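Long-range contacts in beta-fructofuranosidase (Arthrobacter, PDB 3WPU), which belongs to the levansucrase/invertase family, whose members fold as a five-bladed beta-propeller built round a central pocket: residues 419-424 against 432-437; 334-339 against 354-359; 55-60 against 449-454. All coordinates share one frame; numbering follows the deposited sequence. Where two conformers were deposited one is given.

From the N terminus, residues 55-60 come first, in the loop leading to strand 72-81, and they wait 389 residues for their partner, 449-454; contact 3 closes the widest loop. Inside it, contact 2 shuts a short loop, bringing 354-359 back to 334-339 round the hairpin of strands 340-345 and 348-355. Contact 1 follows in series, pairing 419-424 with 432-437 across a tighter turn. Both nest within contact 3, and none cross. Contacts 1 and 2 touch chiefly through Tyr421, which reaches Glu338 and Ile354, bringing the sheet of 348-355 against that of 423-434; contacts 1 and 3 meet where 449-454 pairs with Ser433 and Ile435. Contacts 2 and 3 stay apart, nearest atoms about 7 Å.

Contact 1. Residues 419-424 against 432-437; sequences QAYSHY and QSFIDT
Tyr421 and Phe434 form an antiparallel hydrogen-bonded pair: Tyr421 N donates to Phe434 O at 2.9 Å, and Phe434 N returns the bond to Tyr421 O at 3.0 Å. Tyr424 and Gln432 exchange backbone bonds in the same way. The step from 421 to 424 spans one residue more than that from 434 to 432, and the surplus is absorbed as a beta bulge where the chain turns a corner at Ser422.

Phe434 has CG between the backbone N and the carbonyl carbon (chi1 83°), which turns the CD2-CE2 edge of its ring onto the partner segment, with Ser422 CB in the ring plane. CE2 lies 3.4 Å from Ser422 OG, a hydroxyl hydrogen-bonded to Asp76, and 3.7 Å from Tyr421 CB. On His423 a CH-pi contact forms: Ser433 CB lies over one face, 3.9 Å from the ring centroid and 16° off the normal. Gln432 bends at chi2, so that NE2 reaches within 3.4 Å of Tyr424 CB, with the amide and phenol ring planes 46° apart; that NE2 is held by Thr77 O. A water 2.8 Å from both Ser422 O and Gln432 OE1 joins the carbonyl at the bulge to the Gln432 amide. Gln419 O is buried without a hydrogen-bond partner in the model and rests instead against Ile435 CA, 3.2 Å away in a CA-H...O contact.

Further out, Phe434 meets Trp75 of strand 72-81 edge-to-face, and Tyr421 stacks on His356. Strand 423-425 forms one margin of a four-stranded antiparallel sheet, with 430-434 beside it and then 454-458 and 467-469.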
# COMPACT_ATOMS: atom_id res chain seq x y z
N GLN A 419 -0.37 13.67 8.12
CA GLN A 419 -1.15 12.90 9.09
C GLN A 419 -1.24 11.43 8.76
O GLN A 419 -1.56 10.64 9.64
CB GLN A 419 -2.57 13.46 9.25
CG GLN A 419 -3.44 13.26 8.02
CD GLN A 419 -4.85 13.78 8.20
OE1 GLN A 419 -5.12 14.66 9.03
NE2 GLN A 419 -5.78 13.23 7.45
N ALA A 420 -1.04 11.10 7.49
CA ALA A 420 -1.27 9.75 7.00
C ALA A 420 -0.29 9.43 5.87
O ALA A 420 0.04 10.28 5.04
CB ALA A 420 -2.71 9.63 6.50
N TYR A 421 0.19 8.19 5.87
CA TYR A 421 0.98 7.65 4.77
C TYR A 421 0.81 6.13 4.66
O TYR A 421 0.14 5.49 5.49
CB TYR A 421 2.47 8.10 4.83
CG TYR A 421 3.06 8.12 3.44
CD1 TYR A 421 2.57 9.00 2.49
CD2 TYR A 421 4.04 7.21 3.06
CE1 TYR A 421 3.05 9.00 1.20
CE2 TYR A 421 4.51 7.17 1.75
CZ TYR A 421 4.02 8.07 0.83
OH TYR A 421 4.48 8.09 -0.49
N SER A 422 1.37 5.59 3.56
CA SER A 422 1.31 4.17 3.22
C SER A 422 -0.12 3.62 3.25
O SER A 422 -0.38 2.49 3.71
CB SER A 422 2.26 3.36 4.10
OG SER A 422 3.59 3.81 3.86
N HIS A 423 -1.03 4.41 2.70
CA HIS A 423 -2.42 4.06 2.67
C HIS A 423 -2.61 2.74 1.90
O HIS A 423 -1.81 2.38 1.02
CB HIS A 423 -3.23 5.09 1.92
CG HIS A 423 -3.12 6.49 2.45
ND1 HIS A 423 -1.94 7.19 2.51
CD2 HIS A 423 -4.08 7.33 2.87
CE1 HIS A 423 -2.18 8.41 2.96
NE2 HIS A 423 -3.47 8.52 3.19
N TYR A 424 -3.68 2.05 2.26
CA TYR A 424 -4.02 0.79 1.61
C TYR A 424 -5.53 0.74 1.49
O TYR A 424 -6.24 0.90 2.47
CB TYR A 424 -3.48 -0.37 2.46
CG TYR A 424 -3.84 -1.71 1.88
CD1 TYR A 424 -3.09 -2.27 0.86
CD2 TYR A 424 -4.96 -2.38 2.33
CE1 TYR A 424 -3.45 -3.47 0.27
CE2 TYR A 424 -5.32 -3.60 1.77
CZ TYR A 424 -4.57 -4.15 0.77
OH TYR A 424 -4.90 -5.38 0.19
N GLN A 432 -7.03 2.30 5.09
CA GLN A 432 -6.23 2.33 6.33
C GLN A 432 -4.88 2.96 6.01
O GLN A 432 -4.42 2.91 4.90
CB GLN A 432 -6.05 0.93 6.91
CG GLN A 432 -5.42 -0.12 5.99
CD GLN A 432 -3.95 -0.36 6.21
OE1 GLN A 432 -3.24 0.44 6.86
NE2 GLN A 432 -3.46 -1.46 5.67
N SER A 433 -4.27 3.62 7.01
CA SER A 433 -3.02 4.34 6.80
C SER A 433 -2.35 4.50 8.17
O SER A 433 -3.03 4.29 9.17
CB SER A 433 -3.30 5.73 6.21
OG SER A 433 -4.13 6.53 7.04
N PHE A 434 -1.07 4.85 8.19
CA PHE A 434 -0.39 5.13 9.47
C PHE A 434 -0.15 6.60 9.59
O PHE A 434 0.03 7.32 8.62
CB PHE A 434 0.92 4.33 9.60
CG PHE A 434 2.11 4.96 8.92
CD1 PHE A 434 2.90 5.91 9.55
CD2 PHE A 434 2.43 4.65 7.61
CE1 PHE A 434 3.99 6.49 8.91
CE2 PHE A 434 3.51 5.23 6.95
CZ PHE A 434 4.28 6.17 7.59
N ILE A 435 -0.03 7.04 10.84
CA ILE A 435 0.23 8.44 11.14
C ILE A 435 1.73 8.75 11.18
O ILE A 435 2.50 8.06 11.87
CB ILE A 435 -0.34 8.78 12.53
CG1 ILE A 435 -1.86 8.61 12.55
CG2 ILE A 435 0.03 10.22 12.91
CD1 ILE A 435 -2.51 8.75 13.91
N ASP A 436 2.14 9.78 10.45
CA ASP A 436 3.55 10.12 10.42
C ASP A 436 3.72 11.28 11.39
O ASP A 436 4.32 11.11 12.46
CB ASP A 436 4.05 10.45 9.02
CG ASP A 436 5.56 10.60 8.96
OD1 ASP A 436 6.23 10.68 10.01
OD2 ASP A 436 6.09 10.68 7.85
N THR A 437 3.17 12.44 11.03
CA THR A 437 3.21 13.61 11.93
C THR A 437 1.86 14.32 11.97
O THR A 437 1.21 14.44 10.95
CB THR A 437 4.25 14.61 11.46
OG1 THR A 437 5.52 13.98 11.46
CG2 THR A 437 4.31 15.90 12.36
O HOH W 1 -0.58 0.85 6.01

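Contact 2. Residues 334-339 against 354-359; sequences TDQTER and ISHRGT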
# COMPACT_ATOMS: atom_id res chain seq x y z
N THR A 334 7.15 12.17 -10.77
CA THR A 334 7.54 11.82 -9.39
C THR A 334 8.61 10.70 -9.37
O THR A 334 8.61 9.79 -10.22
CB THR A 334 6.34 11.39 -8.50
OG1 THR A 334 6.82 11.10 -7.18
CG2 THR A 334 5.63 10.13 -9.04
N ASP A 335 9.43 10.77 -8.34
CA ASP A 335 10.44 9.77 -8.00
C ASP A 335 9.81 8.46 -7.52
O ASP A 335 10.38 7.38 -7.71
CB ASP A 335 11.32 10.33 -6.86
CG ASP A 335 12.49 9.43 -6.49
OD1 ASP A 335 13.16 8.86 -7.39
OD2 ASP A 335 12.74 9.30 -5.26
N GLN A 336 8.65 8.57 -6.89
CA GLN A 336 8.13 7.49 -6.06
C GLN A 336 6.62 7.28 -6.20
O GLN A 336 5.82 8.02 -5.68
CB GLN A 336 8.51 7.77 -4.60
CG GLN A 336 9.98 7.57 -4.32
CD GLN A 336 10.24 7.51 -2.83
OE1 GLN A 336 11.25 6.99 -2.41
NE2 GLN A 336 9.30 7.99 -2.03
N THR A 337 6.23 6.25 -6.97
CA THR A 337 4.88 5.76 -6.97
C THR A 337 4.91 4.52 -6.07
O THR A 337 5.22 3.41 -6.51
CB THR A 337 4.48 5.39 -8.42
OG1 THR A 337 5.59 4.72 -9.03
CG2 THR A 337 4.20 6.65 -9.24
N GLU A 338 4.66 4.72 -4.78
CA GLU A 338 4.87 3.69 -3.79
C GLU A 338 3.66 2.79 -3.58
O GLU A 338 2.53 3.18 -3.89
CB GLU A 338 5.24 4.34 -2.45
CG GLU A 338 6.43 5.24 -2.57
CD GLU A 338 6.90 5.75 -1.23
OE1 GLU A 338 7.49 4.95 -0.47
OE2 GLU A 338 6.74 6.96 -0.99
N ARG A 339 3.89 1.62 -2.99
CA ARG A 339 2.83 0.73 -2.57
C ARG A 339 1.66 0.56 -3.55
O ARG A 339 0.48 0.75 -3.22
CB ARG A 339 2.31 1.18 -1.22
CG ARG A 339 1.69 0.02 -0.55
CD ARG A 339 1.19 0.31 0.83
NE ARG A 339 0.64 -0.95 1.28
CZ ARG A 339 0.32 -1.23 2.52
NH1 ARG A 339 0.45 -0.30 3.49
NH2 ARG A 339 -0.17 -2.42 2.78
N ILE A 354 0.78 5.48 -3.74
CA ILE A 354 1.00 6.52 -2.73
C ILE A 354 2.20 7.36 -3.12
O ILE A 354 3.20 6.81 -3.57
CB ILE A 354 1.30 5.85 -1.37
CG1 ILE A 354 0.38 4.62 -1.13
CG2 ILE A 354 1.19 6.88 -0.26
CD1 ILE A 354 -1.10 4.89 -1.20
N SER A 355 2.16 8.69 -2.86
CA SER A 355 3.29 9.55 -3.14
C SER A 355 3.41 10.65 -2.10
O SER A 355 2.41 11.02 -1.48
CB SER A 355 3.18 10.18 -4.51
OG SER A 355 4.44 10.54 -5.01
N HIS A 356 4.62 11.16 -1.97
CA HIS A 356 4.91 12.29 -1.08
C HIS A 356 4.85 13.59 -1.87
O HIS A 356 5.07 13.61 -3.07
CB HIS A 356 6.31 12.17 -0.52
CG HIS A 356 6.50 11.04 0.45
ND1 HIS A 356 5.81 10.95 1.64
CD2 HIS A 356 7.32 9.97 0.41
CE1 HIS A 356 6.23 9.88 2.30
NE2 HIS A 356 7.12 9.25 1.56
N ARG A 357 4.61 14.71 -1.19
CA ARG A 357 4.63 16.00 -1.86
C ARG A 357 6.03 16.32 -2.38
O ARG A 357 6.18 16.80 -3.51
CB ARG A 357 4.16 17.10 -0.91
CG ARG A 357 4.24 18.48 -1.53
CD ARG A 357 3.42 19.51 -0.75
NE ARG A 357 3.41 20.81 -1.43
CZ ARG A 357 3.05 21.96 -0.85
NH1 ARG A 357 2.64 21.99 0.41
NH2 ARG A 357 3.10 23.08 -1.55
N GLY A 358 7.04 16.10 -1.53
CA GLY A 358 8.44 16.43 -1.89
C GLY A 358 9.06 15.66 -3.04
O GLY A 358 10.10 16.06 -3.57
N THR A 359 8.46 14.55 -3.44
CA THR A 359 8.97 13.75 -4.52
C THR A 359 8.46 14.20 -5.88
O THR A 359 8.89 13.66 -6.89
CB THR A 359 8.60 12.27 -4.31
OG1 THR A 359 7.21 12.18 -4.00
CG2 THR A 359 9.39 11.67 -3.18
O HOH W 2 5.16 12.86 -5.70
O HOH W 3 6.57 9.26 -2.86
O HOH W 4 7.87 6.58 1.90
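Glu338 reaches across to the ring of His356 with its carboxylate turned 55° out of the imidazole plane. OE2 of Glu338 comes 3.4 Å from His356 CD2, an oblique approach that makes no hydrogen bond to the ring. The link is made through a water instead, which donates to Glu338 OE1 at 2.9 Å and also bonds His356 NE2. Gln336 arrives from a different direction: extended beyond CG, it brings NE2 to the edge of the same ring, 3.7 Å from His356 CD2, the amide and ring planes 38° apart. Glu338 itself is held further by Tyr421 OH at OE2 and by a salt bridge from OE1 to Arg245, while Glu368 takes His356 ND1.

Behind these groups lies a single antiparallel hydrogen-bonded pair, with Glu338 N donating to Ile354 O at 2.8 Å and Ile354 N donating back to Glu338 O. It continues the hairpin of strands 340-345 and 348-355, part of an antiparallel sheet that is probably one blade of the propeller.

At the other end Thr359 places OG1 between the backbone N and the carbonyl carbon (chi1 49°), where it donates to His356 O. Its side chain crosses that of Gln336 at about a right angle, CG2 3.9 Å from NE2. Thr359 O accepts from Asp335 N at 3.3 Å. Thr334 OG1 accepts from Gln336 N at 3.1 Å, closing an ST turn. A second water is gripped by four bonds, accepting from His356 N at 2.9 Å and from Gln336 NE2, and donating to Gln336 O and Thr359 OG1. A third bonds Thr334 OG1, Ser355 OG and His356 O, joining the two segments. Arg339, where the chain turns a corner, packs CB on Ile354 CG1 before its extended arm leads off to Thr77 O.

Contact 3. Residues 55-60 against 449-454; sequences VTMPTV and TLAPTV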
# COMPACT_ATOMS: atom_id res chain seq x y z
N VAL A 55 -11.56 15.02 -2.27
CA VAL A 55 -10.36 14.24 -2.48
C VAL A 55 -9.32 14.49 -1.39
O VAL A 55 -8.12 14.21 -1.57
CB VAL A 55 -9.76 14.51 -3.89
CG1 VAL A 55 -10.70 14.00 -4.98
CG2 VAL A 55 -9.38 15.97 -4.08
N THR A 56 -9.80 15.00 -0.26
CA THR A 56 -8.98 15.21 0.93
C THR A 56 -9.41 14.28 2.08
O THR A 56 -10.60 14.19 2.43
CB THR A 56 -9.05 16.67 1.40
OG1 THR A 56 -8.56 17.54 0.38
CG2 THR A 56 -8.26 16.89 2.68
N MET A 57 -8.44 13.59 2.68
CA MET A 57 -8.70 12.75 3.84
C MET A 57 -9.24 13.56 5.01
O MET A 57 -8.69 14.62 5.28
CB MET A 57 -7.41 12.06 4.28
CG MET A 57 -7.59 10.97 5.32
SD MET A 57 -6.00 10.22 5.74
CE MET A 57 -6.51 9.21 7.16
N PRO A 58 -10.27 13.07 5.71
CA PRO A 58 -10.71 13.71 6.95
C PRO A 58 -9.56 13.94 7.89
O PRO A 58 -8.64 13.13 7.97
CB PRO A 58 -11.72 12.72 7.52
CG PRO A 58 -12.25 11.98 6.32
CD PRO A 58 -11.14 11.95 5.31
N THR A 59 -9.61 15.08 8.60
CA THR A 59 -8.53 15.49 9.45
C THR A 59 -8.44 14.60 10.69
O THR A 59 -9.44 14.39 11.40
CB THR A 59 -8.73 16.97 9.83
OG1 THR A 59 -8.64 17.80 8.66
CG2 THR A 59 -7.69 17.45 10.83
N VAL A 60 -7.25 14.06 10.94
CA VAL A 60 -7.01 13.15 12.05
C VAL A 60 -6.72 13.96 13.31
O VAL A 60 -5.90 14.86 13.26
CB VAL A 60 -5.82 12.24 11.76
CG1 VAL A 60 -5.51 11.32 12.92
CG2 VAL A 60 -6.17 11.37 10.54
N THR A 449 1.68 4.64 14.48
CA THR A 449 0.48 3.86 14.81
C THR A 449 -0.57 4.19 13.72
O THR A 449 -0.43 5.19 13.02
CB THR A 449 -0.05 4.22 16.22
OG1 THR A 449 -1.15 3.37 16.57
CG2 THR A 449 -0.49 5.69 16.31
N LEU A 450 -1.59 3.35 13.56
CA LEU A 450 -2.54 3.57 12.47
C LEU A 450 -3.53 4.71 12.73
O LEU A 450 -3.94 4.98 13.88
CB LEU A 450 -3.28 2.27 12.13
CG LEU A 450 -2.34 1.16 11.64
CD1 LEU A 450 -3.20 -0.04 11.29
CD2 LEU A 450 -1.48 1.52 10.44
N ALA A 451 -3.90 5.37 11.65
CA ALA A 451 -4.91 6.42 11.67
C ALA A 451 -6.31 5.79 11.81
O ALA A 451 -6.43 4.56 11.78
CB ALA A 451 -4.83 7.24 10.39
N PRO A 452 -7.38 6.63 11.93
CA PRO A 452 -8.71 6.08 11.77
C PRO A 452 -8.89 5.65 10.32
O PRO A 452 -8.40 6.30 9.40
CB PRO A 452 -9.64 7.26 12.09
CG PRO A 452 -8.79 8.24 12.86
CD PRO A 452 -7.42 8.07 12.24
N THR A 453 -9.58 4.55 10.12
CA THR A 453 -9.89 4.11 8.78
C THR A 453 -10.96 5.04 8.21
O THR A 453 -11.87 5.45 8.93
CB THR A 453 -10.36 2.68 8.88
OG1 THR A 453 -9.25 1.90 9.31
CG2 THR A 453 -10.89 2.14 7.53
N VAL A 454 -10.83 5.35 6.92
CA VAL A 454 -11.75 6.28 6.28
C VAL A 454 -12.38 5.58 5.11
O VAL A 454 -12.06 4.44 4.85
CB VAL A 454 -11.07 7.61 5.87
CG1 VAL A 454 -10.57 8.35 7.10
CG2 VAL A 454 -9.94 7.40 4.86
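Met57 and Val60 meet Ala451 and Pro452 almost entirely through carbon, though Met57 CE also rests near Pro452 O, and every residue that touches is buried. Methyl contacts come first. Met57 runs fully extended, with CG anti to the backbone N (chi1 -169°), so that its terminal CE arrives 4.1 Å from Ala451 CB and 4.2 Å from Val454 CG1. Val60 CG2 approaches the same alanine methyl at 4.3 Å.

The two prolines supply the second kind of contact, ring against branched side chain. Both methyls of Val60 touch one corner of the Pro452 ring, the CD atom, CG1 at 3.8 Å. In the other pair two ring atoms share one methyl: CD and CG of Pro58 both meet Val454 CG1, CD at 4.1 Å. In each pair the side chains lie at an oblique angle.

Polar bonds go to third parties. Gln419 holds 55-60, its OE1 accepting from Val60 N and its NE2 donating to Pro58 O, while 449-454 is tied by backbone bonds to Ser433 and Ile435. The two loops thus pack where the sheet of strands 430-434 and 454-458 meets strand 391-394 of the neighbouring sheet, which Met57 and Val454 both touch at Leu393, an arrangement consistent with the junction of two propeller blades.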